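Local structure of beta-N-acetylhexosaminidase (Thermotoga neapolitana, 5BZA) at residues Gln25-Ala30 and Val283-Leu288. The protein probably hydrolyses terminal non-reducing N-acetyl-D-hexosamine residues from N-acetyl-beta-D-hexosaminides, as a member of glycosyl hydrolase family 3. Residues are numbered along the deposited sequence; the frame is centred on the assembly and turned at random.
Sequences QKYRPA and VYYESL
Tyr27 and Tyr285 meet in a T-shaped (edge-to-face) stack that joins two outer helices of the TIM-barrel-like domain of this family 3 hydrolase, 18-27 and 281-293. The evidence is the ring geometry: the centroids lie 4.8 Å apart and the planes make 62°, so the T is tilted rather than upright. The edge belongs to Tyr27, whose CD1 sits 3.4 Å above the plane of the Tyr285 ring, over its centre. Beside it, Tyr27 CE1 comes within 3.6 Å of Tyr285 CD2. The first torsion of Tyr285 explains its share: CG stands anti to the backbone N (chi1 -173°), which carries the ring out to the other helix with one face turned to Tyr27. With an alanine in place of Tyr285, the CD1-CE1 edge of Tyr27 would probably lose the ring face it rests on, opening a gap between the two helices. Glu286 adds a looser contact, its OE2 lying 4.3 Å from Tyr27 CE1, near the plane of that ring. The carboxylate and Lys26 NZ are of opposite charge but do not touch. Around the pair, Leu281 and Pro282 of helix 281-293 also pack on Tyr27, while Leu5 touches Tyr285. Helix 18-27 ends here, Arg28 taking a positive phi of 51° before the chain runs into strand 31-34. On the Tyr27 ring itself, Lys26 CG lies 3.8 Å above the plane, offset toward the rim.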
ATOM      1  N   GLN B  25       5.752  27.370   5.395  1.00 19.38           N
ATOM      2  CA  GLN B  25       5.555  28.594   4.608  1.00 21.75           C
ATOM      3  C   GLN B  25       6.501  29.709   5.028  1.00 16.57           C
ATOM      4  O   GLN B  25       6.942  30.506   4.204  1.00 16.24           O
ATOM      5  CB  GLN B  25       4.099  29.059   4.677  1.00 20.66           C
ATOM      6  CG  GLN B  25       3.207  28.227   3.786  1.00 22.86           C
ATOM      7  CD  GLN B  25       1.743  28.678   3.757  1.00 24.41           C
ATOM      8  OE1 GLN B  25       1.167  29.081   4.772  1.00 26.08           O
ATOM      9  NE2 GLN B  25       1.144  28.606   2.583  1.00 20.63           N
ATOM     10  N   LYS B  26       6.809  29.784   6.309  1.00 19.88           N
ATOM     11  CA  LYS B  26       7.755  30.783   6.781  1.00 19.80           C
ATOM     12  C   LYS B  26       9.201  30.497   6.345  1.00 20.32           C
ATOM     13  O   LYS B  26       9.873  31.400   5.861  1.00 20.50           O
ATOM     14  CB  LYS B  26       7.703  30.918   8.301  1.00 21.58           C
ATOM     15  CG  LYS B  26       8.608  32.066   8.812  1.00 20.06           C
ATOM     16  CD  LYS B  26       8.461  32.276  10.315  1.00 21.16           C
ATOM     17  CE  LYS B  26       9.301  33.466  10.761  1.00 25.16           C
ATOM     18  NZ  LYS B  26       9.086  33.820  12.194  1.00 34.96           N
ATOM     19  N   TYR B  27       9.675  29.257   6.502  1.00 17.38           N
ATOM     20  CA  TYR B  27      11.099  28.967   6.280  1.00 19.53           C
ATOM     21  C   TYR B  27      11.456  28.313   4.957  1.00 18.18           C
ATOM     22  O   TYR B  27      12.628  28.303   4.578  1.00 18.53           O
ATOM     23  CB  TYR B  27      11.623  28.104   7.423  1.00 18.54           C
ATOM     24  CG  TYR B  27      11.524  28.814   8.742  1.00 17.05           C
ATOM     25  CD1 TYR B  27      12.468  29.760   9.122  1.00 17.12           C
ATOM     26  CD2 TYR B  27      10.425  28.612   9.577  1.00 18.99           C
ATOM     27  CE1 TYR B  27      12.354  30.427  10.351  1.00 16.02           C
ATOM     28  CE2 TYR B  27      10.311  29.265  10.790  1.00 17.20           C
ATOM     29  CZ  TYR B  27      11.270  30.163  11.171  1.00 16.97           C
ATOM     30  OH  TYR B  27      11.119  30.811  12.384  1.00 21.26           O
ATOM     31  N   ARG B  28      10.459  27.762   4.274  1.00 15.82           N
ATOM     32  CA  ARG B  28      10.656  27.073   2.992  1.00 17.10           C
ATOM     33  C   ARG B  28      11.795  26.006   3.096  1.00 16.70           C
ATOM     34  O   ARG B  28      12.769  26.043   2.326  1.00 17.51           O
ATOM     35  CB  ARG B  28      11.007  28.084   1.886  1.00 17.87           C
ATOM     36  CG  ARG B  28      10.047  29.271   1.716  1.00 20.18           C
ATOM     37  CD  ARG B  28       8.624  28.870   1.377  1.00 27.86           C
ATOM     38  NE  ARG B  28       7.710  30.018   1.495  1.00 37.15           N
ATOM     39  CZ  ARG B  28       6.408  29.989   1.201  1.00 34.73           C
ATOM     40  NH1 ARG B  28       5.860  28.869   0.741  1.00 32.91           N
ATOM     41  NH2 ARG B  28       5.659  31.082   1.363  1.00 32.06           N
ATOM     42  N   PRO B  29      11.670  25.037   4.022  1.00 14.63           N
ATOM     43  CA  PRO B  29      12.678  23.975   3.988  1.00 15.14           C
ATOM     44  C   PRO B  29      12.604  23.256   2.671  1.00 14.05           C
ATOM     45  O   PRO B  29      11.480  23.045   2.188  1.00 17.80           O
ATOM     46  CB  PRO B  29      12.267  23.042   5.127  1.00 13.62           C
ATOM     47  CG  PRO B  29      10.775  23.309   5.293  1.00 16.77           C
ATOM     48  CD  PRO B  29      10.597  24.757   4.988  1.00 15.59           C
ATOM     49  N   ALA B  30      13.740  22.844   2.123  1.00 11.80           N
ATOM     50  CA  ALA B  30      13.735  22.194   0.832  1.00 12.88           C
ATOM     51  C   ALA B  30      13.362  20.724   0.975  1.00 10.83           C
ATOM     52  O   ALA B  30      12.868  20.106   0.012  1.00 10.11           O
ATOM     53  CB  ALA B  30      15.103  22.337   0.158  1.00 13.60           C
ATOM     54  N   VAL B 283      14.856  27.457  15.723  1.00 17.14           N
ATOM     55  CA  VAL B 283      16.136  27.539  16.448  1.00 19.95           C
ATOM     56  C   VAL B 283      17.319  27.316  15.512  1.00 19.95           C
ATOM     57  O   VAL B 283      18.109  28.240  15.262  1.00 21.41           O
ATOM     58  CB  VAL B 283      16.226  26.553  17.598  1.00 18.56           C
ATOM     59  CG1 VAL B 283      17.560  26.687  18.238  1.00 21.57           C
ATOM     60  CG2 VAL B 283      15.142  26.878  18.602  1.00 15.53           C
ATOM     61  N   TYR B 284      17.407  26.115  14.948  1.00 17.96           N
ATOM     62  CA  TYR B 284      18.474  25.824  14.009  1.00 14.84           C
ATOM     63  C   TYR B 284      18.568  26.873  12.928  1.00 19.27           C
ATOM     64  O   TYR B 284      19.665  27.359  12.625  1.00 19.51           O
ATOM     65  CB  TYR B 284      18.271  24.455  13.407  1.00 16.82           C
ATOM     66  CG  TYR B 284      18.588  23.367  14.373  1.00 13.95           C
ATOM     67  CD1 TYR B 284      17.683  23.026  15.360  1.00 12.64           C
ATOM     68  CD2 TYR B 284      19.802  22.685  14.315  1.00 15.85           C
ATOM     69  CE1 TYR B 284      17.949  22.020  16.262  1.00 13.66           C
ATOM     70  CE2 TYR B 284      20.080  21.666  15.203  1.00 16.45           C
ATOM     71  CZ  TYR B 284      19.147  21.345  16.185  1.00 18.40           C
ATOM     72  OH  TYR B 284      19.401  20.347  17.101  1.00 17.55           O
ATOM     73  N   TYR B 285      17.419  27.268  12.387  1.00 19.24           N
ATOM     74  CA  TYR B 285      17.404  28.214  11.276  1.00 16.47           C
ATOM     75  C   TYR B 285      18.078  29.511  11.730  1.00 20.77           C
ATOM     76  O   TYR B 285      18.956  30.069  11.040  1.00 19.54           O
ATOM     77  CB  TYR B 285      15.960  28.496  10.791  1.00 16.21           C
ATOM     78  CG  TYR B 285      15.885  29.329   9.535  1.00 14.33           C
ATOM     79  CD1 TYR B 285      15.888  28.715   8.290  1.00 17.07           C
ATOM     80  CD2 TYR B 285      15.818  30.719   9.586  1.00 15.48           C
ATOM     81  CE1 TYR B 285      15.829  29.456   7.127  1.00 17.43           C
ATOM     82  CE2 TYR B 285      15.765  31.477   8.419  1.00 14.79           C
ATOM     83  CZ  TYR B 285      15.755  30.833   7.196  1.00 14.86           C
ATOM     84  OH  TYR B 285      15.695  31.540   6.028  1.00 18.90           O
ATOM     85  N   GLU B 286      17.652  30.006  12.892  1.00 23.55           N
ATOM     86  CA  GLU B 286      18.135  31.317  13.315  1.00 25.92           C
ATOM     87  C   GLU B 286      19.620  31.140  13.596  1.00 25.25           C
ATOM     88  O   GLU B 286      20.449  32.010  13.266  1.00 25.61           O
ATOM     89  CB  GLU B 286      17.388  31.864  14.548  1.00 24.95           C
ATOM     90  CG  GLU B 286      15.919  32.344  14.270  1.00 36.36           C
ATOM     91  CD  GLU B 286      15.777  33.423  13.159  1.00 46.33           C
ATOM     92  OE1 GLU B 286      16.525  34.438  13.168  1.00 48.98           O
ATOM     93  OE2 GLU B 286      14.872  33.264  12.292  1.00 46.06           O
ATOM     94  N   SER B 287      19.955  29.974  14.147  1.00 20.40           N
ATOM     95  CA  SER B 287      21.345  29.703  14.479  1.00 20.64           C
ATOM     96  C   SER B 287      22.165  29.799  13.198  1.00 23.76           C
ATOM     97  O   SER B 287      23.215  30.481  13.175  1.00 25.95           O
ATOM     98  CB  SER B 287      21.505  28.354  15.156  1.00 21.30           C
ATOM     99  OG  SER B 287      22.847  28.191  15.529  1.00 26.77           O
ATOM    100  N   LEU B 288      21.661  29.198  12.115  1.00 18.10           N
ATOM    101  CA  LEU B 288      22.427  29.204  10.885  1.00 18.23           C
ATOM    102  C   LEU B 288      22.691  30.645  10.513  1.00 22.88           C
ATOM    103  O   LEU B 288      23.848  31.041  10.268  1.00 25.48           O
ATOM    104  CB  LEU B 288      21.695  28.496   9.761  1.00 19.27           C
ATOM    105  CG  LEU B 288      22.422  28.559   8.415  1.00 25.40           C
ATOM    106  CD1 LEU B 288      23.773  27.885   8.566  1.00 17.92           C
ATOM    107  CD2 LEU B 288      21.574  27.853   7.332  1.00 21.02           C
TER